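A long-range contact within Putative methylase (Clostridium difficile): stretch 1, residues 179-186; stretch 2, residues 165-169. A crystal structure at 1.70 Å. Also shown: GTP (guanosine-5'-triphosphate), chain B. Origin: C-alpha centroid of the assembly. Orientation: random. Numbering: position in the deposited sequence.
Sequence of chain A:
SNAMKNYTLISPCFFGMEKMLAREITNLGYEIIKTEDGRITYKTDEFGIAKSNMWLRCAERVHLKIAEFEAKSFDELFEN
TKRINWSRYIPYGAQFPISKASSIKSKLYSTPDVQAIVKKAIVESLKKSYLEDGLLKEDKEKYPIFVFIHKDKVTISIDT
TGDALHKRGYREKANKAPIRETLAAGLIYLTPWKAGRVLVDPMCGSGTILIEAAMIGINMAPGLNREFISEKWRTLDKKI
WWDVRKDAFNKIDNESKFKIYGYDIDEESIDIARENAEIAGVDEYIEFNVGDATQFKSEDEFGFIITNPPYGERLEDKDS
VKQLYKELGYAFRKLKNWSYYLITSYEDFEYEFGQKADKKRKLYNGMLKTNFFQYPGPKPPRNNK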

ATOM      1  N   ILE A 179      -8.974  -7.518  -2.934  1.00 30.54           N
ATOM      2  CA  ILE A 179      -8.676  -6.161  -2.501  1.00 23.68           C
ATOM      3  C   ILE A 179      -7.159  -5.971  -2.494  1.00 21.39           C
ATOM      4  O   ILE A 179      -6.415  -6.911  -2.254  1.00 20.45           O
ATOM      5  CB  ILE A 179      -9.270  -5.900  -1.097  1.00 25.81           C
ATOM      6  CG1 ILE A 179      -9.088  -4.446  -0.678  1.00 27.61           C
ATOM      7  CG2 ILE A 179      -8.661  -6.830  -0.045  1.00 24.90           C
ATOM      8  CD1 ILE A 179      -9.873  -4.117   0.587  1.00 29.62           C
ATOM      9  N   ARG A 180      -6.699  -4.761  -2.776  1.00 20.37           N
ATOM     10  CA  ARG A 180      -5.259  -4.492  -2.765  1.00 21.07           C
ATOM     11  C   ARG A 180      -4.696  -4.637  -1.345  1.00 22.78           C
ATOM     12  O   ARG A 180      -5.347  -4.218  -0.382  1.00 21.29           O
ATOM     13  CB  ARG A 180      -5.028  -3.070  -3.277  1.00 27.23           C
ATOM     14  CG  ARG A 180      -3.637  -2.809  -3.769  1.00 36.77           C
ATOM     15  CD  ARG A 180      -3.592  -1.439  -4.428  1.00 39.92           C
ATOM     16  NE  ARG A 180      -2.341  -1.204  -5.142  1.00 42.68           N
ATOM     17  CZ  ARG A 180      -2.199  -1.310  -6.462  1.00 49.49           C
ATOM     18  NH1 ARG A 180      -3.234  -1.652  -7.227  1.00 43.68           N
ATOM     19  NH2 ARG A 180      -1.018  -1.068  -7.018  1.00 48.41           N
ATOM     20  N   GLU A 181      -3.503  -5.224  -1.208  1.00 19.63           N
ATOM     21  CA  GLU A 181      -2.908  -5.469   0.117  1.00 19.96           C
ATOM     22  C   GLU A 181      -2.720  -4.182   0.943  1.00 20.07           C
ATOM     23  O   GLU A 181      -2.910  -4.172   2.169  1.00 17.21           O
ATOM     24  CB  GLU A 181      -1.564  -6.205  -0.014  1.00 22.75           C
ATOM     25  CG  GLU A 181      -1.660  -7.626  -0.560  1.00 22.87           C
ATOM     26  CD  GLU A 181      -1.588  -7.711  -2.082  1.00 31.69           C
ATOM     27  OE1 GLU A 181      -2.047  -6.773  -2.779  1.00 29.39           O
ATOM     28  OE2 GLU A 181      -1.068  -8.734  -2.583  1.00 35.38           O
ATOM     29  N   THR A 182      -2.299  -3.105   0.282  1.00 21.02           N
ATOM     30  CA  THR A 182      -2.074  -1.829   0.967  1.00 18.15           C
ATOM     31  C   THR A 182      -3.394  -1.248   1.486  1.00 20.61           C
ATOM     32  O   THR A 182      -3.466  -0.736   2.603  1.00 19.83           O
ATOM     33  CB  THR A 182      -1.445  -0.805   0.029  1.00 19.72           C
ATOM     34  OG1 THR A 182      -2.144  -0.822  -1.221  1.00 21.26           O
ATOM     35  CG2 THR A 182       0.033  -1.163  -0.209  1.00 19.24           C
ATOM     36  N   LEU A 183      -4.432  -1.329   0.663  1.00 18.62           N
ATOM     37  CA  LEU A 183      -5.759  -0.879   1.085  1.00 19.71           C
ATOM     38  C   LEU A 183      -6.234  -1.695   2.285  1.00 23.66           C
ATOM     39  O   LEU A 183      -6.728  -1.140   3.269  1.00 20.53           O
ATOM     40  CB  LEU A 183      -6.744  -0.989  -0.069  1.00 20.68           C
ATOM     41  CG  LEU A 183      -8.193  -0.603   0.226  1.00 23.49           C
ATOM     42  CD1 LEU A 183      -8.264   0.813   0.739  1.00 27.29           C
ATOM     43  CD2 LEU A 183      -9.037  -0.752  -1.027  1.00 30.71           C
ATOM     44  N   ALA A 184      -6.077  -3.014   2.204  1.00 17.90           N
ATOM     45  CA  ALA A 184      -6.474  -3.891   3.304  1.00 18.44           C
ATOM     46  C   ALA A 184      -5.773  -3.530   4.608  1.00 19.46           C
ATOM     47  O   ALA A 184      -6.393  -3.456   5.652  1.00 17.38           O
ATOM     48  CB  ALA A 184      -6.213  -5.370   2.941  1.00 20.95           C
ATOM     49  N   ALA A 185      -4.462  -3.301   4.563  1.00 18.05           N
ATOM     50  CA  ALA A 185      -3.779  -2.869   5.779  1.00 16.36           C
ATOM     51  C   ALA A 185      -4.357  -1.561   6.300  1.00 19.20           C
ATOM     52  O   ALA A 185      -4.500  -1.375   7.507  1.00 18.52           O
ATOM     53  CB  ALA A 185      -2.263  -2.718   5.516  1.00 15.90           C
ATOM     54  N   GLY A 186      -4.682  -0.648   5.391  1.00 18.21           N
ATOM     55  CA  GLY A 186      -5.250   0.630   5.796  1.00 20.41           C
ATOM     56  C   GLY A 186      -6.603   0.455   6.477  1.00 19.18           C
ATOM     57  O   GLY A 186      -6.923   1.165   7.423  1.00 20.79           O
TER
HETATM   58  PG  GTP B 383     -10.066 -10.432  -0.816  0.70 67.03           P
HETATM   59  O1G GTP B 383     -10.165 -10.693   0.672  0.70 70.63           O
HETATM   60  O2G GTP B 383      -8.973  -9.425  -1.051  0.70 65.55           O
HETATM   61  O3G GTP B 383      -9.693 -11.689  -1.568  0.70 62.43           O
HETATM   62  O3B GTP B 383     -11.494  -9.862  -1.326  0.70 73.72           O
HETATM   63  PB  GTP B 383     -12.457 -10.788  -2.234  0.70 99.85           P
HETATM   64  O1B GTP B 383     -12.260 -10.383  -3.675  0.70 98.87           O
HETATM   65  O2B GTP B 383     -12.118 -12.246  -2.078  0.70102.45           O
HETATM   66  O3A GTP B 383     -14.003 -10.525  -1.842  0.70 44.75           O
HETATM   67  PA  GTP B 383     -15.025 -10.342  -3.086  0.70 39.98           P
HETATM   68  O1A GTP B 383     -14.745 -11.432  -4.097  0.70 59.58           O
HETATM   69  O2A GTP B 383     -14.851  -8.986  -3.728  0.70 55.74           O
HETATM   70  O5' GTP B 383     -16.521 -10.559  -2.546  0.90 50.49           O
HETATM   71  C5' GTP B 383     -16.641 -10.982  -1.225  0.90 48.50           C
HETATM   72  C4' GTP B 383     -16.641 -12.506  -1.213  0.90 43.60           C
HETATM   73  O4' GTP B 383     -17.835 -12.872  -0.579  0.90 43.80           O
HETATM   74  C3' GTP B 383     -16.654 -13.220  -2.567  0.90 34.80           C
HETATM   75  O3' GTP B 383     -15.522 -14.061  -2.618  0.90 32.86           O
HETATM   76  C2' GTP B 383     -17.918 -14.076  -2.585  0.90 35.36           C
HETATM   77  O2' GTP B 383     -17.671 -15.423  -2.940  0.90 33.59           O
HETATM   78  C1' GTP B 383     -18.314 -14.072  -1.129  0.90 36.80           C
HETATM   79  N9  GTP B 383     -19.753 -14.113  -0.847  0.90 29.38           N
HETATM   80  C8  GTP B 383     -20.834 -13.685  -1.572  0.90 30.85           C
HETATM   81  N7  GTP B 383     -21.946 -13.945  -0.833  0.90 34.27           N
HETATM   82  C5  GTP B 383     -21.575 -14.534   0.333  0.90 33.33           C
HETATM   83  C6  GTP B 383     -22.286 -15.001   1.433  0.90 38.65           C
HETATM   84  O6  GTP B 383     -23.524 -14.927   1.480  0.90 36.72           O
HETATM   85  N1  GTP B 383     -21.578 -15.553   2.480  0.90 34.03           N
HETATM   86  C2  GTP B 383     -20.198 -15.643   2.445  0.90 32.61           C
HETATM   87  N2  GTP B 383     -19.566 -16.167   3.483  0.90 30.66           N
HETATM   88  N3  GTP B 383     -19.476 -15.187   1.345  0.90 25.23           N
HETATM   89  C4  GTP B 383     -20.186 -14.640   0.325  0.90 33.81           C
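Stretch 2 165-169: LHKRG

Stretch 2 (residues 165-169) lies as an irregular segment, neither helix nor strand, against the first turn of the helix that begins at Glu-181 and runs on past Gly-186. Arg-180 holds the N-cap position of that helix, and its O accepts the backbone hydrogen bond from Ala-184 N (2.9 Å). The two backbones come closest at Glu-181 and His-166, whose CA atoms are 5.1 Å apart. Leu-165 and His-166 have helix-like backbone angles, Lys-167 is more extended (phi -85°, psi 89°), and Gly-169 takes a positive phi of 120°, where a side chain would be jammed against the carbonyl oxygen of the preceding residue. The contact is small, 333 Å² summed over both sides, and three residues, His-166, Glu-181 and Arg-168, supply most of it.

His-166 covers the most. Its CA-CB bond points toward the helix, and with chi1 at 73° (p) the ring stands beside the helix start. There ND1 donates a hydrogen bond to Glu-181 OE1 (3.1 Å, N-H...O angle 154°), the carboxylate oxygen lying at the ring edge, near its plane. Arg-180 CG lies over one face of the same ring. The extended Arg-180 side chain, its first three chi angles all t, starts out sideways but brings its end closer, so that NH2 comes to 3.1 Å from His-166 CD2, which lies over one face of the guanidinium. Farther along the helix, Thr-182 CG2 packs against His-166 CB at 3.8 Å.

Glu-181 also points its CA-CB bond toward stretch 2, and its bent side chain (chi1 m, chi2 p) brings OE1 to the edge of the His-166 ring. Water 1 ties it to the next part of the segment: the water donates to Glu-181 OE2 (2.6 Å) and accepts from Arg-168 N (3.1 Å), bridging side chain and backbone.

Arg-168 leaves its backbone sideways, then folds (chi1 m, chi2 p) to bring its guanidinium onto the helix. Glu-181 CB, 3.6 Å from Arg-168 NE, and Thr-182 N lie over one face of this group, while Ala-185 CB, 4.1 Å from Arg-168 NH1, sits at its edge, one turn beyond Glu-181. Arg-168 NH2 donates to Leu-165 O (3.1 Å), which ties the guanidinium back to the start of its own stretch. Lys-167 points away and adds almost nothing. Ahead of the helix, Ile-179 takes no part in this contact; its N donates instead to GTP O2G (2.7 Å).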

ATOM      1  N   LEU A 165       4.826  -2.266  -3.913  1.00 27.08           N
ATOM      2  CA  LEU A 165       4.889  -2.731  -2.532  1.00 27.81           C
ATOM      3  C   LEU A 165       3.714  -3.624  -2.123  1.00 29.59           C
ATOM      4  O   LEU A 165       3.857  -4.483  -1.243  1.00 28.05           O
ATOM      5  CB  LEU A 165       5.002  -1.544  -1.559  1.00 31.99           C
ATOM      6  CG  LEU A 165       6.409  -1.038  -1.262  1.00 35.77           C
ATOM      7  CD1 LEU A 165       6.359   0.026  -0.172  1.00 34.29           C
ATOM      8  CD2 LEU A 165       7.330  -2.205  -0.857  1.00 28.14           C
ATOM      9  N   HIS A 166       2.557  -3.437  -2.752  1.00 25.54           N
ATOM     10  CA  HIS A 166       1.403  -4.245  -2.364  1.00 27.32           C
ATOM     11  C   HIS A 166       1.654  -5.730  -2.625  1.00 31.28           C
ATOM     12  O   HIS A 166       0.977  -6.595  -2.060  1.00 30.50           O
ATOM     13  CB  HIS A 166       0.109  -3.764  -3.038  1.00 28.68           C
ATOM     14  CG  HIS A 166       0.022  -4.092  -4.502  1.00 28.78           C
ATOM     15  ND1 HIS A 166      -0.520  -5.266  -4.966  1.00 31.32           N
ATOM     16  CD2 HIS A 166       0.393  -3.378  -5.592  1.00 34.09           C
ATOM     17  CE1 HIS A 166      -0.471  -5.273  -6.294  1.00 35.78           C
ATOM     18  NE2 HIS A 166       0.080  -4.146  -6.693  1.00 33.13           N
ATOM     19  N   LYS A 167       2.639  -6.027  -3.470  1.00 26.27           N
ATOM     20  CA  LYS A 167       2.991  -7.414  -3.720  1.00 26.58           C
ATOM     21  C   LYS A 167       3.951  -7.863  -2.626  1.00 29.61           C
ATOM     22  O   LYS A 167       5.174  -7.718  -2.768  1.00 28.77           O
ATOM     23  CB  LYS A 167       3.607  -7.564  -5.110  1.00 31.30           C
ATOM     24  CG  LYS A 167       2.720  -7.023  -6.217  1.00 29.32           C
ATOM     25  CD  LYS A 167       3.290  -7.259  -7.593  1.00 40.28           C
ATOM     26  CE  LYS A 167       2.300  -6.809  -8.658  1.00 50.83           C
ATOM     27  NZ  LYS A 167       2.679  -7.296 -10.016  1.00 61.83           N
ATOM     28  N   ARG A 168       3.403  -8.368  -1.522  1.00 23.45           N
ATOM     29  CA  ARG A 168       4.231  -8.841  -0.409  1.00 25.61           C
ATOM     30  C   ARG A 168       4.929 -10.140  -0.792  1.00 31.83           C
ATOM     31  O   ARG A 168       5.991 -10.465  -0.263  1.00 35.92           O
ATOM     32  CB  ARG A 168       3.407  -9.078   0.868  1.00 28.85           C
ATOM     33  CG  ARG A 168       3.182  -7.870   1.784  1.00 33.76           C
ATOM     34  CD  ARG A 168       2.169  -6.978   1.174  1.00 26.16           C
ATOM     35  NE  ARG A 168       1.382  -6.179   2.120  1.00 22.87           N
ATOM     36  CZ  ARG A 168       1.485  -4.860   2.244  1.00 24.48           C
ATOM     37  NH1 ARG A 168       0.683  -4.207   3.082  1.00 20.70           N
ATOM     38  NH2 ARG A 168       2.387  -4.188   1.526  1.00 23.10           N
ATOM     39  N   GLY A 169       4.321 -10.878  -1.713  1.00 26.49           N
ATOM     40  CA  GLY A 169       4.848 -12.167  -2.126  1.00 30.29           C
ATOM     41  C   GLY A 169       3.893 -13.318  -1.872  1.00 33.89           C
ATOM     42  O   GLY A 169       4.143 -14.437  -2.301  1.00 35.54           O
TER
HETATM   43  O   HOH W   1       0.805 -10.087  -1.391  1.00 33.27           O